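Local coordinates for protein cytosolic malate dehydrogenase (Trichomonas vaginalis, PDB 4UUO) that probably catalyses the NAD-dependent interconversion of malate and oxaloacetate in the cytosol, at residues R96-L100 against E322-A326; F107-K112 against I137-A142; V179-G183 against I283-P287. The contacts are given in a common frame with arbitrary orientation. Residues are numbered along the deposited sequence.

Contact 1. Residues R96-L100 against E322-A326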
loop_
_atom_site.group_PDB
_atom_site.type_symbol
_atom_site.label_atom_id
_atom_site.label_comp_id
_atom_site.label_asym_id
_atom_site.label_seq_id
_atom_site.Cartn_x
_atom_site.Cartn_y
_atom_site.Cartn_z
ATOM N N ARG A 96 -22.918 -20.443 10.558
ATOM C CA ARG A 96 -21.603 -20.829 10.067
ATOM C C ARG A 96 -21.793 -21.716 8.843
ATOM O O ARG A 96 -21.019 -21.656 7.888
ATOM C CB ARG A 96 -20.796 -21.553 11.149
ATOM C CG ARG A 96 -19.378 -21.921 10.729
ATOM C CD ARG A 96 -18.600 -22.578 11.863
ATOM N NE ARG A 96 -19.165 -23.866 12.267
ATOM C CZ ARG A 96 -19.862 -24.065 13.383
ATOM N NH1 ARG A 96 -20.085 -23.060 14.220
ATOM N NH2 ARG A 96 -20.334 -25.272 13.664
ATOM N N SER A 97 -22.848 -22.525 8.875
ATOM C CA SER A 97 -23.183 -23.406 7.762
ATOM C C SER A 97 -23.666 -22.606 6.557
ATOM O O SER A 97 -23.521 -23.045 5.417
ATOM C CB SER A 97 -24.241 -24.431 8.187
ATOM O OG SER A 97 -25.288 -23.815 8.910
ATOM N N ASP A 98 -24.245 -21.436 6.814
ATOM C CA ASP A 98 -24.567 -20.490 5.749
ATOM C C ASP A 98 -23.277 -19.933 5.155
ATOM O O ASP A 98 -23.145 -19.805 3.939
ATOM C CB ASP A 98 -25.449 -19.354 6.273
ATOM C CG ASP A 98 -26.875 -19.798 6.539
ATOM O OD1 ASP A 98 -27.446 -20.520 5.692
ATOM O OD2 ASP A 98 -27.422 -19.422 7.597
ATOM N N LEU A 99 -22.327 -19.616 6.031
ATOM C CA LEU A 99 -21.015 -19.132 5.620
ATOM C C LEU A 99 -20.247 -20.197 4.846
ATOM O O LEU A 99 -19.656 -19.917 3.801
ATOM C CB LEU A 99 -20.200 -18.688 6.839
ATOM C CG LEU A 99 -18.908 -17.939 6.499
ATOM C CD1 LEU A 99 -19.233 -16.612 5.818
ATOM C CD2 LEU A 99 -18.038 -17.725 7.732
ATOM N N LEU A 100 -20.260 -21.418 5.367
ATOM C CA LEU A 100 -19.517 -22.518 4.764
ATOM C C LEU A 100 -20.146 -22.959 3.447
ATOM O O LEU A 100 -19.453 -23.429 2.549
ATOM C CB LEU A 100 -19.433 -23.697 5.733
ATOM C CG LEU A 100 -18.498 -23.456 6.920
ATOM C CD1 LEU A 100 -18.602 -24.578 7.934
ATOM C CD2 LEU A 100 -17.073 -23.305 6.431
ATOM N N GLU A 322 -15.723 -27.764 11.998
ATOM C CA GLU A 322 -16.059 -26.865 10.899
ATOM C C GLU A 322 -16.019 -27.599 9.561
ATOM O O GLU A 322 -16.854 -27.354 8.689
ATOM C CB GLU A 322 -15.103 -25.664 10.883
ATOM C CG GLU A 322 -15.549 -24.506 10.006
ATOM C CD GLU A 322 -14.771 -23.220 10.275
ATOM O OE1 GLU A 322 -13.599 -23.124 9.850
ATOM O OE2 GLU A 322 -15.337 -22.300 10.904
ATOM N N LYS A 323 -15.053 -28.500 9.399
ATOM C CA LYS A 323 -14.928 -29.248 8.151
ATOM C C LYS A 323 -16.072 -30.252 8.027
ATOM O O LYS A 323 -16.497 -30.596 6.928
ATOM C CB LYS A 323 -13.574 -29.964 8.067
ATOM C CG LYS A 323 -13.507 -31.254 8.849
ATOM C CD LYS A 323 -12.204 -32.004 8.641
ATOM C CE LYS A 323 -12.246 -33.334 9.388
ATOM N NZ LYS A 323 -10.991 -34.124 9.255
ATOM N N GLU A 324 -16.578 -30.705 9.167
ATOM C CA GLU A 324 -17.703 -31.627 9.201
ATOM C C GLU A 324 -18.988 -30.925 8.767
ATOM O O GLU A 324 -19.887 -31.542 8.206
ATOM C CB GLU A 324 -17.851 -32.206 10.602
ATOM C CG GLU A 324 -18.982 -33.186 10.769
ATOM C CD GLU A 324 -19.035 -33.762 12.172
ATOM O OE1 GLU A 324 -18.156 -33.417 12.996
ATOM O OE2 GLU A 324 -19.955 -34.558 12.450
ATOM N N THR A 325 -19.059 -29.624 9.030
ATOM C CA THR A 325 -20.191 -28.797 8.623
ATOM C C THR A 325 -20.104 -28.464 7.136
ATOM O O THR A 325 -21.119 -28.369 6.442
ATOM C CB THR A 325 -20.248 -27.483 9.437
ATOM O OG1 THR A 325 -20.271 -27.782 10.838
ATOM C CG2 THR A 325 -21.476 -26.663 9.069
ATOM N N ALA A 326 -18.878 -28.278 6.654
ATOM C CA ALA A 326 -18.645 -28.028 5.240
ATOM C C ALA A 326 -19.098 -29.223 4.413
ATOM O O ALA A 326 -19.737 -29.050 3.383
ATOM C CB ALA A 326 -17.181 -27.725 4.981
#
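This is a helix-helix contact between the two domains of a lactate/malate dehydrogenase: the first turn of helix 96-117, from the NAD-binding Rossmann domain, meets the C-terminal helix 306-329 of the alpha/beta domain. The short axes come no closer than 9.6 Å and cross at -64°, so side chains fill the space between them. Leu-100 makes the largest single contribution. In its m,t rotamer it sends CD1 into the other helix, 3.7 Å from Glu-322 CG and 3.7 Å from Thr-325 CB, and close enough to the backbone to sit 3.4 Å from Glu-322 O. Thr-325, with chi1 near -60°, holds its methyl against Ser-97, CG2 lying 3.7 Å from Ser-97 CB, while its hydroxyl is hydrogen-bonded back to Gly-321 O in its own helix. Arg-96, predicted to bind substrate, runs out as t,t before a bend at chi3 (p). The bend carries the guanidinium edge past Thr-325, with Arg-96 NH2 3.8 Å from Thr-325 OG1. The acid beside it, Glu-322, is also extended (t,t) and sits against Pro-130, its OE1 hydrogen-bonded to Thr-133 on helix 131-139, so this carboxylate is tied into the Rossmann domain. Arg-96 also touches Arg-90, a second residue predicted to bind substrate, which places this end of the contact beside the probable substrate site. Arginine and glutamate have opposite charges but do not form a salt bridge: Arg-96 NE stands 4.4 Å from Glu-322 OE2, and it is the methylene CD of Arg-96 that approaches OE2, at 3.4 Å.

Contact 2. Residues F107-K112 against I137-A142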
loop_
_atom_site.group_PDB
_atom_site.type_symbol
_atom_site.label_atom_id
_atom_site.label_comp_id
_atom_site.label_asym_id
_atom_site.label_seq_id
_atom_site.Cartn_x
_atom_site.Cartn_y
_atom_site.Cartn_z
ATOM N N PHE A 107 -14.852 -21.780 -3.270
ATOM C CA PHE A 107 -13.538 -22.408 -3.202
ATOM C C PHE A 107 -13.461 -23.811 -3.822
ATOM O O PHE A 107 -12.365 -24.314 -4.077
ATOM C CB PHE A 107 -13.061 -22.443 -1.749
ATOM C CG PHE A 107 -12.479 -21.142 -1.286
ATOM C CD1 PHE A 107 -11.133 -20.866 -1.476
ATOM C CD2 PHE A 107 -13.280 -20.179 -0.696
ATOM C CE1 PHE A 107 -10.593 -19.657 -1.069
ATOM C CE2 PHE A 107 -12.747 -18.966 -0.283
ATOM C CZ PHE A 107 -11.401 -18.706 -0.472
ATOM N N THR A 108 -14.599 -24.443 -4.079
ATOM C CA THR A 108 -14.562 -25.716 -4.789
ATOM C C THR A 108 -14.284 -25.412 -6.253
ATOM O O THR A 108 -13.570 -26.152 -6.933
ATOM C CB THR A 108 -15.873 -26.540 -4.634
ATOM O OG1 THR A 108 -15.727 -27.799 -5.297
ATOM C CG2 THR A 108 -17.074 -25.814 -5.220
ATOM N N VAL A 109 -14.834 -24.293 -6.714
ATOM C CA VAL A 109 -14.621 -23.809 -8.070
ATOM C C VAL A 109 -13.167 -23.384 -8.271
ATOM O O VAL A 109 -12.535 -23.760 -9.260
ATOM C CB VAL A 109 -15.566 -22.631 -8.382
ATOM C CG1 VAL A 109 -15.067 -21.831 -9.578
ATOM C CG2 VAL A 109 -16.991 -23.141 -8.600
ATOM N N GLN A 110 -12.640 -22.618 -7.317
ATOM C CA GLN A 110 -11.264 -22.129 -7.381
ATOM C C GLN A 110 -10.241 -23.228 -7.120
ATOM O O GLN A 110 -9.132 -23.193 -7.659
ATOM C CB GLN A 110 -11.061 -20.983 -6.388
ATOM C CG GLN A 110 -11.857 -19.745 -6.750
ATOM C CD GLN A 110 -11.459 -18.530 -5.946
ATOM O OE1 GLN A 110 -10.642 -18.615 -5.031
ATOM N NE2 GLN A 110 -12.035 -17.385 -6.287
ATOM N N GLY A 111 -10.607 -24.196 -6.284
ATOM C CA GLY A 111 -9.746 -25.334 -6.021
ATOM C C GLY A 111 -9.538 -26.133 -7.293
ATOM O O GLY A 111 -8.432 -26.582 -7.585
ATOM N N LYS A 112 -10.610 -26.296 -8.063
ATOM C CA LYS A 112 -10.540 -27.017 -9.327
ATOM C C LYS A 112 -9.951 -26.134 -10.433
ATOM O O LYS A 112 -9.288 -26.628 -11.342
ATOM C CB LYS A 112 -11.926 -27.526 -9.727
ATOM C CG LYS A 112 -11.917 -28.449 -10.931
ATOM C CD LYS A 112 -13.329 -28.755 -11.406
ATOM C CE LYS A 112 -13.335 -29.214 -12.858
ATOM N NZ LYS A 112 -12.370 -30.325 -13.106
ATOM N N ILE A 137 -11.438 -26.929 1.367
ATOM C CA ILE A 137 -12.406 -27.114 0.293
ATOM C C ILE A 137 -11.691 -27.112 -1.050
ATOM O O ILE A 137 -11.930 -27.971 -1.899
ATOM C CB ILE A 137 -13.490 -26.003 0.280
ATOM C CG1 ILE A 137 -14.193 -25.888 1.641
ATOM C CG2 ILE A 137 -14.475 -26.237 -0.854
ATOM C CD1 ILE A 137 -14.673 -27.192 2.196
ATOM N N ALA A 138 -10.814 -26.129 -1.230
ATOM C CA ALA A 138 -10.060 -25.989 -2.465
ATOM C C ALA A 138 -9.175 -27.205 -2.681
ATOM O O ALA A 138 -9.159 -27.793 -3.768
ATOM C CB ALA A 138 -9.231 -24.724 -2.438
ATOM N N GLN A 139 -8.451 -27.587 -1.636
ATOM C CA GLN A 139 -7.570 -28.746 -1.710
ATOM C C GLN A 139 -8.316 -30.015 -2.127
ATOM O O GLN A 139 -7.809 -30.813 -2.918
ATOM C CB GLN A 139 -6.874 -28.977 -0.369
ATOM C CG GLN A 139 -6.211 -30.340 -0.284
ATOM C CD GLN A 139 -5.312 -30.496 0.922
ATOM O OE1 GLN A 139 -4.176 -30.954 0.801
ATOM N NE2 GLN A 139 -5.817 -30.132 2.094
ATOM N N ALA A 140 -9.527 -30.181 -1.601
ATOM C CA ALA A 140 -10.330 -31.379 -1.839
ATOM C C ALA A 140 -10.966 -31.381 -3.222
ATOM O O ALA A 140 -11.569 -32.372 -3.634
ATOM C CB ALA A 140 -11.405 -31.508 -0.770
ATOM N N SER A 141 -10.836 -30.265 -3.929
ATOM C CA SER A 141 -11.385 -30.143 -5.271
ATOM C C SER A 141 -10.288 -30.305 -6.320
ATOM O O SER A 141 -10.569 -30.412 -7.512
ATOM C CB SER A 141 -12.086 -28.794 -5.439
ATOM O OG SER A 141 -13.071 -28.599 -4.437
ATOM N N ALA A 142 -9.040 -30.329 -5.864
ATOM C CA ALA A 142 -7.890 -30.418 -6.757
ATOM C C ALA A 142 -7.162 -31.753 -6.614
ATOM O O ALA A 142 -6.260 -31.879 -5.785
ATOM C CB ALA A 142 -6.936 -29.268 -6.487
#
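Two helices of the NAD-binding domain touch backbone to backbone here: the middle of helix 96-117 lies against the C-terminal end of helix 131-139 and the turn that follows it. The CA atoms come closest at Gly-111 and Ala-138, 3.6 Å apart. Glycine makes that possible, since a CB on residue 111 would fall 2.3 Å from Ala-138 O, a clash. With the chains this close, CA-H...O contacts run both ways: Ala-138 CA lies 3.3 Å from Phe-107 O, and Gly-111 CA lies 3.4 Å from Ala-138 O. Each of those carbonyls also takes a conventional backbone bond, from Gly-111 N and Ser-141 N respectively. Both helices belong to the Rossmann fold, where they are the connections of successive beta-alpha-beta units, 81-84 to 123-126 and 123-126 to 150-152, so they lie side by side along the parallel sheet. Beside the glycine the contact turns polar. Thr-108 OG1 donates to Ser-141 OG at 2.9 Å, and Ser-141 OG in turn donates a hydrogen bond to Ile-137 O, also at 2.9 Å, so the two bonds run in series and tie helix 96-117 to the Ile-137 carbonyl in the last turn of helix 131-139. A type I turn from Gln-139 to Ala-142 brings the chain round, leaving Ala-142 CB 3.3 Å from Gly-111 O. Phe-107 meets Ile-137 CB to CB at 4.1 Å, and Ala-138 CB sits at the edge of the Phe-107 ring, 4.4 Å from CD1; the ring itself packs on Leu-84 of strand 81-84 and lies near Asn-103, a predicted NAD-binding residue.

Contact 3. Residues V179-G183 against I283-P287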
loop_
_atom_site.group_PDB
_atom_site.type_symbol
_atom_site.label_atom_id
_atom_site.label_comp_id
_atom_site.label_asym_id
_atom_site.label_seq_id
_atom_site.Cartn_x
_atom_site.Cartn_y
_atom_site.Cartn_z
ATOM N N VAL A 179 8.087 -16.783 17.702
ATOM C CA VAL A 179 6.677 -16.782 18.069
ATOM C C VAL A 179 5.948 -17.653 17.061
ATOM O O VAL A 179 6.499 -17.968 16.003
ATOM C CB VAL A 179 6.062 -15.362 18.086
ATOM C CG1 VAL A 179 6.874 -14.430 18.980
ATOM C CG2 VAL A 179 5.953 -14.806 16.678
ATOM N N CYS A 180 4.722 -18.055 17.381
ATOM C CA CYS A 180 3.922 -18.809 16.426
ATOM C C CYS A 180 2.448 -18.831 16.792
ATOM O O CYS A 180 2.075 -18.714 17.960
ATOM C CB CYS A 180 4.435 -20.249 16.294
ATOM S SG CYS A 180 4.385 -21.226 17.822
ATOM N N ILE A 181 1.618 -18.974 15.766
ATOM C CA ILE A 181 0.202 -19.223 15.942
ATOM C C ILE A 181 -0.083 -20.697 15.617
ATOM O O ILE A 181 0.399 -21.213 14.604
ATOM C CB ILE A 181 -0.650 -18.291 15.043
ATOM C CG1 ILE A 181 -0.529 -16.829 15.499
ATOM C CG2 ILE A 181 -2.106 -18.741 15.021
ATOM C CD1 ILE A 181 -1.204 -16.521 16.841
ATOM N N TRP A 182 -0.835 -21.370 16.492
ATOM C CA TRP A 182 -1.282 -22.745 16.245
ATOM C C TRP A 182 -2.755 -22.810 15.831
ATOM O O TRP A 182 -3.573 -22.008 16.289
ATOM C CB TRP A 182 -1.106 -23.623 17.487
ATOM C CG TRP A 182 0.286 -23.788 18.018
ATOM C CD1 TRP A 182 0.941 -22.946 18.871
ATOM C CD2 TRP A 182 1.177 -24.888 17.779
ATOM N NE1 TRP A 182 2.190 -23.439 19.160
ATOM C CE2 TRP A 182 2.360 -24.628 18.505
ATOM C CE3 TRP A 182 1.093 -26.056 17.018
ATOM C CZ2 TRP A 182 3.450 -25.500 18.492
ATOM C CZ3 TRP A 182 2.180 -26.919 17.006
ATOM C CH2 TRP A 182 3.340 -26.637 17.742
ATOM N N GLY A 183 -3.090 -23.782 14.983
ATOM C CA GLY A 183 -4.478 -24.135 14.722
ATOM C C GLY A 183 -5.233 -23.319 13.687
ATOM O O GLY A 183 -4.746 -23.078 12.581
ATOM N N ILE A 283 -6.545 -28.274 7.829
ATOM C CA ILE A 283 -5.496 -27.296 7.570
ATOM C C ILE A 283 -5.138 -26.618 8.896
ATOM O O ILE A 283 -5.893 -25.788 9.405
ATOM C CB ILE A 283 -5.935 -26.253 6.522
ATOM C CG1 ILE A 283 -6.493 -26.955 5.283
ATOM C CG2 ILE A 283 -4.776 -25.353 6.138
ATOM C CD1 ILE A 283 -5.512 -27.908 4.638
ATOM N N PHE A 284 -3.988 -26.995 9.452
ATOM C CA PHE A 284 -3.598 -26.619 10.811
ATOM C C PHE A 284 -2.366 -25.714 10.807
ATOM O O PHE A 284 -1.417 -25.952 10.058
ATOM C CB PHE A 284 -3.326 -27.884 11.637
ATOM C CG PHE A 284 -3.393 -27.679 13.128
ATOM C CD1 PHE A 284 -2.276 -27.274 13.838
ATOM C CD2 PHE A 284 -4.572 -27.917 13.820
ATOM C CE1 PHE A 284 -2.340 -27.097 15.208
ATOM C CE2 PHE A 284 -4.643 -27.742 15.189
ATOM C CZ PHE A 284 -3.527 -27.330 15.884
ATOM N N SER A 285 -2.376 -24.679 11.643
ATOM C CA SER A 285 -1.253 -23.751 11.708
ATOM C C SER A 285 -0.155 -24.285 12.622
ATOM O O SER A 285 -0.424 -24.670 13.758
ATOM C CB SER A 285 -1.718 -22.369 12.184
ATOM O OG SER A 285 -0.659 -21.421 12.146
ATOM N N PHE A 286 1.077 -24.299 12.114
ATOM C CA PHE A 286 2.235 -24.781 12.862
ATOM C C PHE A 286 3.357 -23.753 12.902
ATOM O O PHE A 286 3.440 -22.886 12.030
ATOM C CB PHE A 286 2.779 -26.073 12.244
ATOM C CG PHE A 286 1.866 -27.251 12.381
ATOM C CD1 PHE A 286 1.945 -28.081 13.488
ATOM C CD2 PHE A 286 0.939 -27.541 11.392
ATOM C CE1 PHE A 286 1.104 -29.177 13.613
ATOM C CE2 PHE A 286 0.097 -28.633 11.506
ATOM C CZ PHE A 286 0.179 -29.453 12.618
ATOM N N PRO A 287 4.232 -23.849 13.915
ATOM C CA PRO A 287 5.527 -23.175 13.817
ATOM C C PRO A 287 6.365 -23.903 12.776
ATOM O O PRO A 287 6.670 -25.089 12.947
ATOM C CB PRO A 287 6.117 -23.315 15.225
ATOM C CG PRO A 287 5.462 -24.525 15.790
ATOM C CD PRO A 287 4.076 -24.564 15.193
#
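The indole of Trp-182 is the apolar centre here. Pro-287 lies over the face of its six-membered ring, with CD 3.4 Å from the ring centroid and only 12° off the normal, a close CH-pi contact. Phe-284 meets the indole edge, CE1 to Trp-182 CE3 at 4.0 Å, and Phe-286 comes in obliquely, its CD1 3.7 Å from Trp-182 CZ3 with the ring planes at 70°. A second CH-pi contact follows at the end of the strand, where Gly-183 CA sits 3.5 Å from the centroid of the Phe-284 ring, over its face. Cys-180 extends the apolar patch, CB to Pro-287 CB at 3.7 Å. Outward from these rings the backbones join as an antiparallel hydrogen-bonded pair, Gly-183 with Ser-285. Gly-183 N donates to Ser-285 O at 3.1 Å, and Ser-285 N to Gly-183 O at 3.0 Å. It is a single bridge; the short strand segments run at 152° to each other. Two residues before Gly-183, Ile-181 O accepts a hydrogen bond from Ser-285 OG at 2.7 Å. Gly-183, at phi/psi 84/-133, takes the chain out of strand 176-182 toward His-185, the predicted proton acceptor. In the C-terminal domain the bridge joins two antiparallel sheets: strand 176-182 pairs through Cys-180 and Trp-182 with strand 190-192, and strand 283-290 through Phe-284 and Phe-286 with strand 264-269. Trp-182 NE1 is hydrogen-bonded to Asp-192. Helix 306-329 packs through Leu-312 on Trp-182 and Phe-284, while Ile-181 touches Met-161 of helix 155-169.

Contacts 1 and 2 share helix 96-117: its first turn meets the C-terminal helix, and its middle packs inside the Rossmann domain. Their centres are 15 Å apart, and they touch where Ala-326 CB lies 3.8 Å from Ile-137 CD1. Contact 3 lies in the C-terminal domain, its centre 21 Å from that of contact 1 and 22 Å from that of contact 2, which it meets through Ile-283 CD1, 3.4 Å from Gln-139 NE2. Along the chain contact 1 encloses both others, and contact 2 closes before contact 3 opens. Each domain thus has its own internal contact, and helix 306-329, which also packs on contact 3, returns to join them.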